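Local coordinates for cysteine synthase (PDB 5Z5C), which is a pyridoxal-phosphate-dependent, hydrogen sulfide-producing enzyme of the cysteine synthase family, probably acting on L-cysteine, at residues B[44-49]-B[85-90]; B[273-278]-B[309-314]. One frame throughout, in Å; residues are numbered along the deposited sequence.

Contact 1 of 2, residues B[44-49]-B[85-90]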
ATOM      1  N   ASN B  44      -5.152  -2.398  -0.145  1.00 27.37           N
ATOM      2  CA  ASN B  44      -5.912  -2.511  -1.360  1.00 27.79           C
ATOM      3  C   ASN B  44      -4.933  -2.485  -2.496  1.00 28.33           C
ATOM      4  O   ASN B  44      -3.809  -2.045  -2.315  1.00 27.99           O
ATOM      5  CB  ASN B  44      -6.900  -1.338  -1.488  1.00 27.73           C
ATOM      6  CG  ASN B  44      -8.243  -1.654  -0.871  1.00 27.91           C
ATOM      7  OD1 ASN B  44      -8.912  -2.594  -1.324  1.00 28.24           O
ATOM      8  ND2 ASN B  44      -8.665  -0.872   0.143  1.00 27.39           N
ATOM      9  N   LEU B  45      -5.369  -2.895  -3.685  1.00 29.70           N
ATOM     10  CA  LEU B  45      -4.488  -2.999  -4.864  1.00 30.70           C
ATOM     11  C   LEU B  45      -3.549  -1.839  -5.091  1.00 30.73           C
ATOM     12  O   LEU B  45      -2.400  -2.059  -5.295  1.00 31.09           O
ATOM     13  CB  LEU B  45      -5.317  -3.208  -6.160  1.00 31.89           C
ATOM     14  CG  LEU B  45      -4.548  -3.397  -7.456  1.00 32.70           C
ATOM     15  CD1 LEU B  45      -3.720  -4.679  -7.419  1.00 32.77           C
ATOM     16  CD2 LEU B  45      -5.508  -3.422  -8.635  1.00 33.99           C
ATOM     17  N   THR B  46      -4.057  -0.613  -5.150  1.00 31.15           N
ATOM     18  CA  THR B  46      -3.234   0.568  -5.443  1.00 31.11           C
ATOM     19  C   THR B  46      -3.123   1.460  -4.200  1.00 30.79           C
ATOM     20  O   THR B  46      -2.707   2.600  -4.298  1.00 31.29           O
ATOM     21  CB  THR B  46      -3.766   1.400  -6.624  1.00 32.26           C
ATOM     22  OG1 THR B  46      -5.049   1.985  -6.333  1.00 32.09           O
ATOM     23  CG2 THR B  46      -3.818   0.560  -7.951  1.00 32.58           C
ATOM     24  N   GLY B  47      -3.532   0.946  -3.049  1.00 30.07           N
ATOM     25  CA  GLY B  47      -3.363   1.667  -1.770  1.00 30.09           C
ATOM     26  C   GLY B  47      -4.542   2.527  -1.326  1.00 30.14           C
ATOM     27  O   GLY B  47      -4.358   3.284  -0.387  1.00 29.92           O
ATOM     28  N   SER B  48      -5.717   2.439  -1.984  1.00 30.32           N
ATOM     29  CA  SER B  48      -6.851   3.290  -1.586  1.00 30.50           C
ATOM     30  C   SER B  48      -8.204   2.609  -1.584  1.00 30.80           C
ATOM     31  O   SER B  48      -8.442   1.659  -2.318  1.00 30.37           O
ATOM     32  CB  SER B  48      -6.958   4.572  -2.456  1.00 31.00           C
ATOM     33  OG  SER B  48      -7.780   4.426  -3.607  1.00 31.49           O
ATOM     34  N   ILE B  49      -9.131   3.206  -0.830  1.00 30.80           N
ATOM     35  CA  ILE B  49     -10.544   2.828  -0.910  1.00 31.42           C
ATOM     36  C   ILE B  49     -11.119   2.836  -2.345  1.00 31.96           C
ATOM     37  O   ILE B  49     -12.033   2.063  -2.646  1.00 32.60           O
ATOM     38  CB  ILE B  49     -11.397   3.726   0.038  1.00 31.70           C
ATOM     39  CG1 ILE B  49     -12.785   3.109   0.350  1.00 32.22           C
ATOM     40  CG2 ILE B  49     -11.542   5.120  -0.520  1.00 31.99           C
ATOM     41  CD1 ILE B  49     -13.578   3.927   1.374  1.00 32.21           C
ATOM     42  N   PHE B  85      -8.772   3.087 -11.484  1.00 37.68           N
ATOM     43  CA  PHE B  85      -9.259   2.694 -12.793  1.00 39.34           C
ATOM     44  C   PHE B  85      -8.088   2.404 -13.720  1.00 39.63           C
ATOM     45  O   PHE B  85      -8.198   1.505 -14.542  1.00 40.76           O
ATOM     46  CB  PHE B  85     -10.203   3.757 -13.445  1.00 40.44           C
ATOM     47  CG  PHE B  85     -11.620   3.698 -12.928  1.00 40.89           C
ATOM     48  CD1 PHE B  85     -12.486   2.716 -13.364  1.00 41.36           C
ATOM     49  CD2 PHE B  85     -12.054   4.572 -11.930  1.00 41.71           C
ATOM     50  CE1 PHE B  85     -13.786   2.643 -12.877  1.00 41.78           C
ATOM     51  CE2 PHE B  85     -13.363   4.516 -11.449  1.00 41.86           C
ATOM     52  CZ  PHE B  85     -14.229   3.551 -11.927  1.00 41.72           C
ATOM     53  N   SER B  86      -6.992   3.171 -13.638  1.00 39.13           N
ATOM     54  CA  SER B  86      -5.834   2.866 -14.485  1.00 39.28           C
ATOM     55  C   SER B  86      -5.362   1.412 -14.265  1.00 38.95           C
ATOM     56  O   SER B  86      -5.240   0.621 -15.224  1.00 38.54           O
ATOM     57  CB  SER B  86      -4.696   3.841 -14.267  1.00 39.15           C
ATOM     58  OG  SER B  86      -5.088   5.155 -14.624  1.00 39.86           O
ATOM     59  N   ALA B  87      -5.168   1.042 -13.002  1.00 37.47           N
ATOM     60  CA  ALA B  87      -4.713  -0.328 -12.677  1.00 37.59           C
ATOM     61  C   ALA B  87      -5.727  -1.421 -13.015  1.00 38.27           C
ATOM     62  O   ALA B  87      -5.370  -2.428 -13.626  1.00 38.13           O
ATOM     63  CB  ALA B  87      -4.321  -0.428 -11.200  1.00 36.20           C
ATOM     64  N   MET B  88      -6.975  -1.250 -12.588  1.00 39.77           N
ATOM     65  CA  MET B  88      -8.000  -2.280 -12.801  1.00 41.23           C
ATOM     66  C   MET B  88      -8.405  -2.323 -14.273  1.00 41.62           C
ATOM     67  O   MET B  88      -8.642  -3.397 -14.823  1.00 41.15           O
ATOM     68  CB  MET B  88      -9.199  -2.065 -11.857  1.00 43.16           C
ATOM     69  CG  MET B  88     -10.203  -3.217 -11.828  1.00 45.01           C
ATOM     70  SD  MET B  88      -9.556  -4.896 -11.587  1.00 47.99           S
ATOM     71  CE  MET B  88      -9.128  -4.850  -9.848  1.00 46.58           C
ATOM     72  N   GLY B  89      -8.448  -1.157 -14.921  1.00 42.01           N
ATOM     73  CA  GLY B  89      -8.604  -1.081 -16.374  1.00 43.04           C
ATOM     74  C   GLY B  89      -7.583  -1.928 -17.130  1.00 43.79           C
ATOM     75  O   GLY B  89      -7.920  -2.726 -18.012  1.00 44.40           O
ATOM     76  N   ALA B  90      -6.321  -1.796 -16.736  1.00 43.52           N
ATOM     77  CA  ALA B  90      -5.251  -2.521 -17.371  1.00 42.86           C
ATOM     78  C   ALA B  90      -5.383  -4.015 -17.078  1.00 42.43           C
ATOM     79  O   ALA B  90      -5.242  -4.814 -17.961  1.00 43.33           O
ATOM     80  CB  ALA B  90      -3.931  -1.973 -16.898  1.00 42.45           C
TER
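Thr46 and Leu45 reach from a loop onto Ala87 and Met88 of helix 80-91. The contact is made by methyl groups. Thr46 CG2 lies 3.4 Å from Ala87 CB, tighter than usual for two carbons. Thr46 CA and Ala87 CA are 7.4 Å apart, the nearest pair of CA atoms across the two segments. The threonine torsion (chi1 65°) turns CG2 away from its own carbonyl carbon. The methyl faces the helix, while Thr46 OG1 hydrogen-bonds to Asp51 OD1 on the next helix, 50-57.

Leu45 CD2 touches two methyls, Ala87 CB and Met88 CE, each at 4.1 Å. Met88 starts off along the side of its helix. Two bends further down its chain then bring CE back to the leucine, and the two side chains cross at about a right angle. The methionine also packs on Phe55 of helix 50-57. Leu45 touches Tyr43 of the second subunit, so the layer continues into the dimer interface.

The loop keeps its shape through a type I beta turn from Asn44 to Gly47, closed by Gly47 N to Asn44 O at 3.1 Å. Leu45 and Thr46 occupy its two central positions. Past the turn, Ser48 OG caps Lys50 N at the approach to helix 50-57. The side chain of Asn80, which binds the cofactor, is about 6 Å from that of Thr46. The Thr46 side chain itself is about 9 Å from the cofactor, in the second shell. The loop leads into helix 50-57, where Lys50 is probably the lysine of the internal aldimine, as in fold-type II enzymes of this family.

Contact 2 of 2, residues B[273-278]-B[309-314]. With PLP (pyridoxal-5'-phosphate), chain G.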
ATOM      1  N   VAL B 273      -0.945   7.589   7.228  1.00 27.84           N
ATOM      2  CA  VAL B 273      -2.179   7.907   6.498  1.00 28.04           C
ATOM      3  C   VAL B 273      -2.153   9.212   5.758  1.00 28.56           C
ATOM      4  O   VAL B 273      -1.378  10.127   6.084  1.00 28.59           O
ATOM      5  CB  VAL B 273      -3.402   7.913   7.427  1.00 27.99           C
ATOM      6  CG1 VAL B 273      -3.609   6.548   8.063  1.00 28.09           C
ATOM      7  CG2 VAL B 273      -3.317   9.001   8.473  1.00 27.77           C
ATOM      8  N   GLY B 274      -3.071   9.314   4.810  1.00 28.81           N
ATOM      9  CA  GLY B 274      -3.268  10.544   4.052  1.00 29.64           C
ATOM     10  C   GLY B 274      -3.958  11.627   4.864  1.00 30.04           C
ATOM     11  O   GLY B 274      -4.466  11.374   5.960  1.00 29.16           O
ATOM     12  N   ILE B 275      -3.959  12.835   4.304  1.00 31.21           N
ATOM     13  CA  ILE B 275      -4.483  14.010   4.975  1.00 31.63           C
ATOM     14  C   ILE B 275      -5.974  13.832   5.235  1.00 31.45           C
ATOM     15  O   ILE B 275      -6.403  14.094   6.360  1.00 31.47           O
ATOM     16  CB  ILE B 275      -4.150  15.342   4.249  1.00 32.92           C
ATOM     17  CG1 ILE B 275      -2.649  15.539   4.125  1.00 33.54           C
ATOM     18  CG2 ILE B 275      -4.717  16.537   5.017  1.00 33.13           C
ATOM     19  CD1 ILE B 275      -2.216  16.466   2.983  1.00 34.66           C
ATOM     20  N   SER B 276      -6.727  13.310   4.264  1.00 31.06           N
ATOM     21  CA  SER B 276      -8.162  13.026   4.470  1.00 31.36           C
ATOM     22  C   SER B 276      -8.481  12.030   5.586  1.00 30.76           C
ATOM     23  O   SER B 276      -9.585  12.074   6.214  1.00 30.15           O
ATOM     24  CB  SER B 276      -8.832  12.568   3.181  1.00 32.00           C
ATOM     25  OG  SER B 276      -8.571  11.201   2.912  1.00 32.12           O
ATOM     26  N   SER B 277      -7.529  11.144   5.879  1.00 29.92           N
ATOM     27  CA  SER B 277      -7.691  10.291   7.053  1.00 29.45           C
ATOM     28  C   SER B 277      -7.659  11.104   8.362  1.00 29.37           C
ATOM     29  O   SER B 277      -8.430  10.829   9.294  1.00 28.71           O
ATOM     30  CB  SER B 277      -6.605   9.206   7.086  1.00 29.05           C
ATOM     31  OG  SER B 277      -6.572   8.479   5.872  1.00 29.24           O
ATOM     32  N   GLY B 278      -6.724  12.053   8.440  1.00 29.56           N
ATOM     33  CA  GLY B 278      -6.589  12.893   9.634  1.00 29.75           C
ATOM     34  C   GLY B 278      -7.857  13.710   9.806  1.00 30.27           C
ATOM     35  O   GLY B 278      -8.334  13.868  10.911  1.00 30.28           O
ATOM     36  N   LEU B 309       4.379  12.936   0.469  1.00 38.10           N
ATOM     37  CA  LEU B 309       5.690  13.172   1.093  1.00 39.44           C
ATOM     38  C   LEU B 309       6.325  14.541   0.732  1.00 42.09           C
ATOM     39  O   LEU B 309       7.369  14.867   1.239  1.00 43.75           O
ATOM     40  CB  LEU B 309       6.682  12.025   0.788  1.00 38.22           C
ATOM     41  CG  LEU B 309       6.239  10.595   1.193  1.00 37.35           C
ATOM     42  CD1 LEU B 309       7.323   9.574   0.891  1.00 37.00           C
ATOM     43  CD2 LEU B 309       5.852  10.526   2.661  1.00 36.79           C
ATOM     44  N   SER B 310       5.733  15.322  -0.149  1.00 44.35           N
ATOM     45  CA  SER B 310       6.185  16.683  -0.320  1.00 46.15           C
ATOM     46  C   SER B 310       5.067  17.673  -0.013  1.00 45.94           C
ATOM     47  O   SER B 310       5.168  18.828  -0.398  1.00 48.44           O
ATOM     48  CB  SER B 310       6.707  16.847  -1.733  1.00 49.06           C
ATOM     49  OG  SER B 310       5.606  16.752  -2.619  1.00 52.98           O
ATOM     50  N   THR B 311       4.021  17.238   0.697  1.00 43.44           N
ATOM     51  CA  THR B 311       2.951  18.131   1.108  1.00 43.18           C
ATOM     52  C   THR B 311       3.239  18.698   2.508  1.00 41.92           C
ATOM     53  O   THR B 311       4.258  18.391   3.127  1.00 40.47           O
ATOM     54  CB  THR B 311       1.569  17.419   1.060  1.00 43.06           C
ATOM     55  OG1 THR B 311       1.448  16.493   2.161  1.00 42.39           O
ATOM     56  CG2 THR B 311       1.382  16.719  -0.310  1.00 42.96           C
ATOM     57  N   ASP B 312       2.337  19.529   3.014  1.00 41.67           N
ATOM     58  CA  ASP B 312       2.487  20.045   4.387  1.00 41.70           C
ATOM     59  C   ASP B 312       2.379  18.976   5.493  1.00 39.95           C
ATOM     60  O   ASP B 312       2.733  19.212   6.648  1.00 37.61           O
ATOM     61  CB  ASP B 312       1.472  21.160   4.648  1.00 42.96           C
ATOM     62  CG  ASP B 312       1.776  22.419   3.865  1.00 44.79           C
ATOM     63  OD1 ASP B 312       2.945  22.601   3.444  1.00 46.38           O
ATOM     64  OD2 ASP B 312       0.862  23.226   3.684  1.00 46.52           O
ATOM     65  N   LEU B 313       1.913  17.787   5.129  1.00 39.85           N
ATOM     66  CA  LEU B 313       2.020  16.628   6.027  1.00 39.69           C
ATOM     67  C   LEU B 313       3.442  16.509   6.594  1.00 39.58           C
ATOM     68  O   LEU B 313       3.589  16.127   7.710  1.00 37.61           O
ATOM     69  CB  LEU B 313       1.590  15.356   5.293  1.00 39.13           C
ATOM     70  CG  LEU B 313       1.314  14.080   6.060  1.00 38.87           C
ATOM     71  CD1 LEU B 313       0.411  14.344   7.255  1.00 38.48           C
ATOM     72  CD2 LEU B 313       0.684  13.043   5.140  1.00 38.90           C
ATOM     73  N   MET B 314       4.465  16.932   5.842  1.00 42.11           N
ATOM     74  CA  MET B 314       5.870  16.884   6.284  1.00 44.39           C
ATOM     75  C   MET B 314       6.402  18.093   7.058  1.00 45.44           C
ATOM     76  O   MET B 314       7.552  18.081   7.470  1.00 45.51           O
ATOM     77  CB  MET B 314       6.775  16.724   5.072  1.00 46.95           C
ATOM     78  CG  MET B 314       6.430  15.552   4.180  1.00 48.24           C
ATOM     79  SD  MET B 314       6.748  13.943   4.922  1.00 51.23           S
ATOM     80  CE  MET B 314       5.104  13.470   5.451  1.00 49.65           C
TER
HETATM   81  N1  PLP G 401      -9.910  10.693   0.665  1.00 34.81           N
HETATM   82  C2  PLP G 401      -9.123  10.306  -0.365  1.00 34.42           C
HETATM   83  C2A PLP G 401      -7.636  10.139  -0.212  1.00 33.95           C
HETATM   84  C3  PLP G 401      -9.738  10.037  -1.676  1.00 34.88           C
HETATM   85  O3  PLP G 401      -8.987   9.656  -2.730  1.00 34.90           O
HETATM   86  C4  PLP G 401     -11.196  10.212  -1.827  1.00 35.71           C
HETATM   87  C4A PLP G 401     -11.847   9.961  -3.132  1.00 35.93           C
HETATM   88  C5  PLP G 401     -11.951  10.636  -0.632  1.00 35.31           C
HETATM   89  C6  PLP G 401     -11.251  10.858   0.553  1.00 35.08           C
HETATM   90  C5A PLP G 401     -13.450  10.830  -0.735  1.00 36.43           C
HETATM   91  O4P PLP G 401     -14.160   9.617  -1.029  1.00 36.57           O
HETATM   92  P   PLP G 401     -15.487   9.592  -1.948  1.00 35.96           P
HETATM   93  O1P PLP G 401     -15.009   9.933  -3.331  1.00 36.20           O
HETATM   94  O2P PLP G 401     -16.038   8.200  -1.763  1.00 35.61           O
HETATM   95  O3P PLP G 401     -16.373  10.638  -1.301  1.00 36.40           O
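Ile275 and Leu313 form the buried part of this contact, where the start of helix 275-288 meets a short 3-10 turn. Both point toward the other segment, and together they make up most of the buried surface. Leu313 has CG anti to its backbone N (chi1 -167°), which carries CD2 in beside the helix start. There Leu313 CD2 lies 3.7 Å from Val273 O and 4.3 Å from Ile275 CG1. Helix 256-263 covers the same apolar patch: Ala259 and Ile260 touch Ile275, and Ala263 touches Leu313.

Thr311 adds less surface and is partly exposed. Ile275 CD1 comes 3.8 Å from Thr311 OG1, and the two side chains run alongside in opposite senses. That oxygen is held by its own loop. Thr311 OG1 accepts from Leu313 N at 3.3 Å, forming an ST turn, and it hydrogen-bonds to Tyr308 O. Asp312, also partly exposed, turns its carboxylate to Arg230 and Arg315 in salt bridges.

Gly274 is the N-cap of the helix, and its backbone bonds to Asp303. One residue after Ile275, Ser276 serves the cofactor. Ser276 OG donates to N1 of the pyridoxal phosphate at 2.7 Å. A chi1 of 80° swings the hydroxyl to the ring nitrogen, with Ser276 CB 3.3 Å from the same N1. A hydroxyl donor would be expected to leave the ring nitrogen unprotonated. This serine at a helix start, bonded to the pyridine nitrogen, is characteristic of the cofactor site of fold-type II pyridoxal-phosphate enzymes.

Overall arrangement
From the N terminus, the chain passes strands 22-28 and 33-37 and enters the loop of contact 1. It then runs through helix 50-57 and strand 73-76 before helix 80-91 closes that loop. Next come strands 182-186, 210-214 and 252-254 of a parallel sheet, then helix 256-263. Contact 2 opens at the start of helix 275-288 and closes after strand 297-298, at residues 309-314. The two contacts are in series and neither encloses the other. The nearest atoms of contact 1 and contact 2 are about 8 Å apart. Contact 2 carries the cofactor-binding Ser276, while contact 1 lies one shell further out, beside Asn80.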